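Local coordinates for protein NADPH-flavin oxidoreductase (Helicobacter pylori, PDB 2H0U) that binds FMN and probably uses NAD(P)H to reduce flavins or nitro compounds, at residues 140-145 / 188-193. Residues are numbered along the deposited sequence; the frame is centred on the assembly and turned at random.
Sequences KQTYIQ and VSVMAC. With FMN (flavin mononucleotide), chain B.
Thr-142 OG1 sits between its backbone N and carbonyl carbon (chi1 66°), and Ser-189 OG is anti to its own backbone N (chi1 173°), which brings the two hydroxyls together. The two oxygens, Thr-142 OG1 and Ser-189 OG, lie 2.5 Å apart, a close hydroxyl pair. Ser-139, a turn earlier on the helix, bonds to both: its carbonyl to Thr-142 OG1, its hydroxyl to Ser-189 OG. Ser-189 OG also lies at the edge of the Tyr-143 ring, 3.8 Å from Tyr-143 CE1.

The contact packs helix 131-155 on strand 186-195 inside the nitroreductase fold, with the two segments nearly parallel (19°). Ser-189 and Val-190 form a classic beta bulge opposite Tyr-83 of the adjacent strand, and both point their CB at the helix. Val-190 meets the outer part of the Tyr-143 ring obliquely. Val-190 CB is 3.7 Å from Tyr-143 CE1, and Val-190 CG2 is 3.6 Å from Tyr-143 OH. Tyr-143 OH is hydrogen-bonded to Glu-164 OE2; both residues belong to the FMN pocket. Tyr-143 touches one FMN; Ile-144 CD1 reaches methyl C8M of the other, which is hydrogen-bonded by the second subunit, at 3.5 Å.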
loop_
_atom_site.group_PDB
_atom_site.type_symbol
_atom_site.label_atom_id
_atom_site.label_comp_id
_atom_site.label_asym_id
_atom_site.label_seq_id
_atom_site.Cartn_x
_atom_site.Cartn_y
_atom_site.Cartn_z
ATOM N N LYS A 140 1.689 0.294 -6.646
ATOM C CA LYS A 140 1.925 -0.238 -5.283
ATOM C C LYS A 140 2.382 0.860 -4.290
ATOM O O LYS A 140 1.947 0.875 -3.118
ATOM C CB LYS A 140 2.967 -1.390 -5.344
ATOM C CG LYS A 140 2.414 -2.670 -6.021
ATOM C CD LYS A 140 3.540 -3.752 -6.145
ATOM C CE LYS A 140 3.098 -4.771 -7.215
ATOM N NZ LYS A 140 4.020 -5.984 -7.128
ATOM N N GLN A 141 3.280 1.739 -4.745
ATOM C CA GLN A 141 3.793 2.798 -3.874
ATOM C C GLN A 141 2.622 3.707 -3.466
ATOM O O GLN A 141 2.542 4.124 -2.307
ATOM C CB GLN A 141 4.886 3.651 -4.571
ATOM C CG GLN A 141 5.976 2.810 -5.357
ATOM C CD GLN A 141 6.618 1.724 -4.514
ATOM O OE1 GLN A 141 7.093 1.975 -3.406
ATOM N NE2 GLN A 141 6.652 0.510 -5.049
ATOM N N THR A 142 1.724 3.995 -4.399
ATOM C CA THR A 142 0.558 4.821 -4.063
ATOM C C THR A 142 -0.373 4.164 -3.056
ATOM O O THR A 142 -1.124 4.859 -2.361
ATOM C CB THR A 142 -0.325 5.235 -5.292
ATOM O OG1 THR A 142 -0.959 4.079 -5.891
ATOM C CG2 THR A 142 0.477 6.025 -6.323
ATOM N N TYR A 143 -0.341 2.839 -2.959
ATOM C CA TYR A 143 -1.217 2.198 -1.943
ATOM C C TYR A 143 -0.682 2.515 -0.551
ATOM O O TYR A 143 -1.453 2.630 0.386
ATOM C CB TYR A 143 -1.366 0.688 -2.177
ATOM C CG TYR A 143 -2.475 0.330 -3.187
ATOM C CD1 TYR A 143 -2.447 0.854 -4.485
ATOM C CD2 TYR A 143 -3.562 -0.487 -2.826
ATOM C CE1 TYR A 143 -3.466 0.565 -5.445
ATOM C CE2 TYR A 143 -4.576 -0.813 -3.774
ATOM C CZ TYR A 143 -4.501 -0.257 -5.074
ATOM O OH TYR A 143 -5.441 -0.501 -6.029
ATOM N N ILE A 144 0.655 2.602 -0.408
ATOM C CA ILE A 144 1.264 3.073 0.862
ATOM C C ILE A 144 0.775 4.504 1.160
ATOM O O ILE A 144 0.347 4.820 2.259
ATOM C CB ILE A 144 2.807 3.052 0.824
ATOM C CG1 ILE A 144 3.292 1.644 0.521
ATOM C CG2 ILE A 144 3.403 3.609 2.189
ATOM C CD1 ILE A 144 4.902 1.619 0.313
ATOM N N GLN A 145 0.857 5.354 0.156
ATOM C CA GLN A 145 0.471 6.757 0.315
ATOM C C GLN A 145 -0.984 6.827 0.785
ATOM O O GLN A 145 -1.315 7.557 1.711
ATOM C CB GLN A 145 0.621 7.452 -1.050
ATOM C CG GLN A 145 0.337 8.918 -1.060
ATOM C CD GLN A 145 0.563 9.520 -2.435
ATOM O OE1 GLN A 145 0.050 9.046 -3.448
ATOM N NE2 GLN A 145 1.371 10.543 -2.471
ATOM N N VAL A 188 -4.369 6.283 -13.698
ATOM C CA VAL A 188 -5.068 6.268 -12.401
ATOM C C VAL A 188 -4.716 4.981 -11.671
ATOM O O VAL A 188 -4.757 3.886 -12.250
ATOM C CB VAL A 188 -6.609 6.379 -12.591
ATOM C CG1 VAL A 188 -7.363 6.191 -11.253
ATOM C CG2 VAL A 188 -6.983 7.759 -13.228
ATOM N N SER A 189 -4.399 5.129 -10.385
ATOM C CA SER A 189 -3.954 4.008 -9.564
ATOM C C SER A 189 -5.066 3.468 -8.672
ATOM O O SER A 189 -5.380 2.265 -8.713
ATOM C CB SER A 189 -2.693 4.408 -8.742
ATOM O OG SER A 189 -2.375 3.353 -7.838
ATOM N N VAL A 190 -5.683 4.355 -7.898
ATOM C CA VAL A 190 -6.709 3.951 -6.913
ATOM C C VAL A 190 -7.387 5.244 -6.460
ATOM O O VAL A 190 -6.913 6.345 -6.824
ATOM C CB VAL A 190 -6.078 3.135 -5.738
ATOM C CG1 VAL A 190 -5.072 3.992 -4.907
ATOM C CG2 VAL A 190 -7.146 2.409 -4.883
HETATM N N MSE A 191 -8.513 5.134 -5.761
HETATM C CA MSE A 191 -9.152 6.326 -5.186
HETATM C C MSE A 191 -9.459 6.086 -3.705
HETATM O O MSE A 191 -9.387 4.967 -3.217
HETATM C CB MSE A 191 -10.436 6.686 -5.943
HETATM C CG MSE A 191 -10.265 6.775 -7.447
HETATM SE SE MSE A 191 -12.011 7.196 -8.245
HETATM C CE MSE A 191 -11.430 7.060 -10.119
ATOM N N ALA A 192 -9.751 7.153 -2.986
ATOM C CA ALA A 192 -10.258 7.048 -1.628
ATOM C C ALA A 192 -11.129 8.244 -1.367
ATOM O O ALA A 192 -10.890 9.337 -1.908
ATOM C CB ALA A 192 -9.140 6.968 -0.584
ATOM N N CYS A 193 -12.131 8.059 -0.522
ATOM C CA CYS A 193 -12.901 9.205 -0.047
ATOM C C CYS A 193 -12.715 9.359 1.433
ATOM O O CYS A 193 -12.365 8.396 2.131
ATOM C CB CYS A 193 -14.374 9.068 -0.406
ATOM S SG CYS A 193 -15.234 7.714 0.344
HETATM N N1 FMN B . 15.476 0.818 1.455
HETATM C C2 FMN B . 16.554 -0.052 1.373
HETATM O O2 FMN B . 17.627 0.291 1.853
HETATM N N3 FMN B . 16.452 -1.259 0.732
HETATM C C4 FMN B . 15.268 -1.618 0.139
HETATM O O4 FMN B . 15.135 -2.756 -0.305
HETATM C C4A FMN B . 14.181 -0.717 0.188
HETATM N N5 FMN B . 12.988 -1.055 -0.402
HETATM C C5A FMN B . 11.876 -0.239 -0.281
HETATM C C6 FMN B . 10.677 -0.669 -0.887
HETATM C C7 FMN B . 9.555 0.166 -0.771
HETATM C C7M FMN B . 8.212 -0.438 -1.069
HETATM C C8 FMN B . 9.619 1.412 -0.117
HETATM C C8M FMN B . 8.320 2.145 0.242
HETATM C C9 FMN B . 10.811 1.812 0.468
HETATM C C9A FMN B . 11.954 0.993 0.369
HETATM N N10 FMN B . 13.177 1.388 0.930
HETATM C C10 FMN B . 14.278 0.499 0.864
HETATM C "C1'" FMN B . 13.352 2.697 1.642
HETATM C "C2'" FMN B . 13.200 3.904 0.706
HETATM O "O2'" FMN B . 14.468 4.216 0.180
HETATM C "C3'" FMN B . 12.661 5.062 1.556
HETATM O "O3'" FMN B . 11.375 4.740 2.049
HETATM C "C4'" FMN B . 12.499 6.389 0.824
HETATM O "O4'" FMN B . 13.790 6.843 0.454
HETATM C "C5'" FMN B . 11.781 7.485 1.635
HETATM O "O5'" FMN B . 12.562 7.710 2.822
HETATM P P FMN B . 11.886 7.526 4.263
HETATM O O1P FMN B . 11.272 6.150 4.265
HETATM O O2P FMN B . 13.019 7.637 5.280
HETATM O O3P FMN B . 10.845 8.590 4.495
#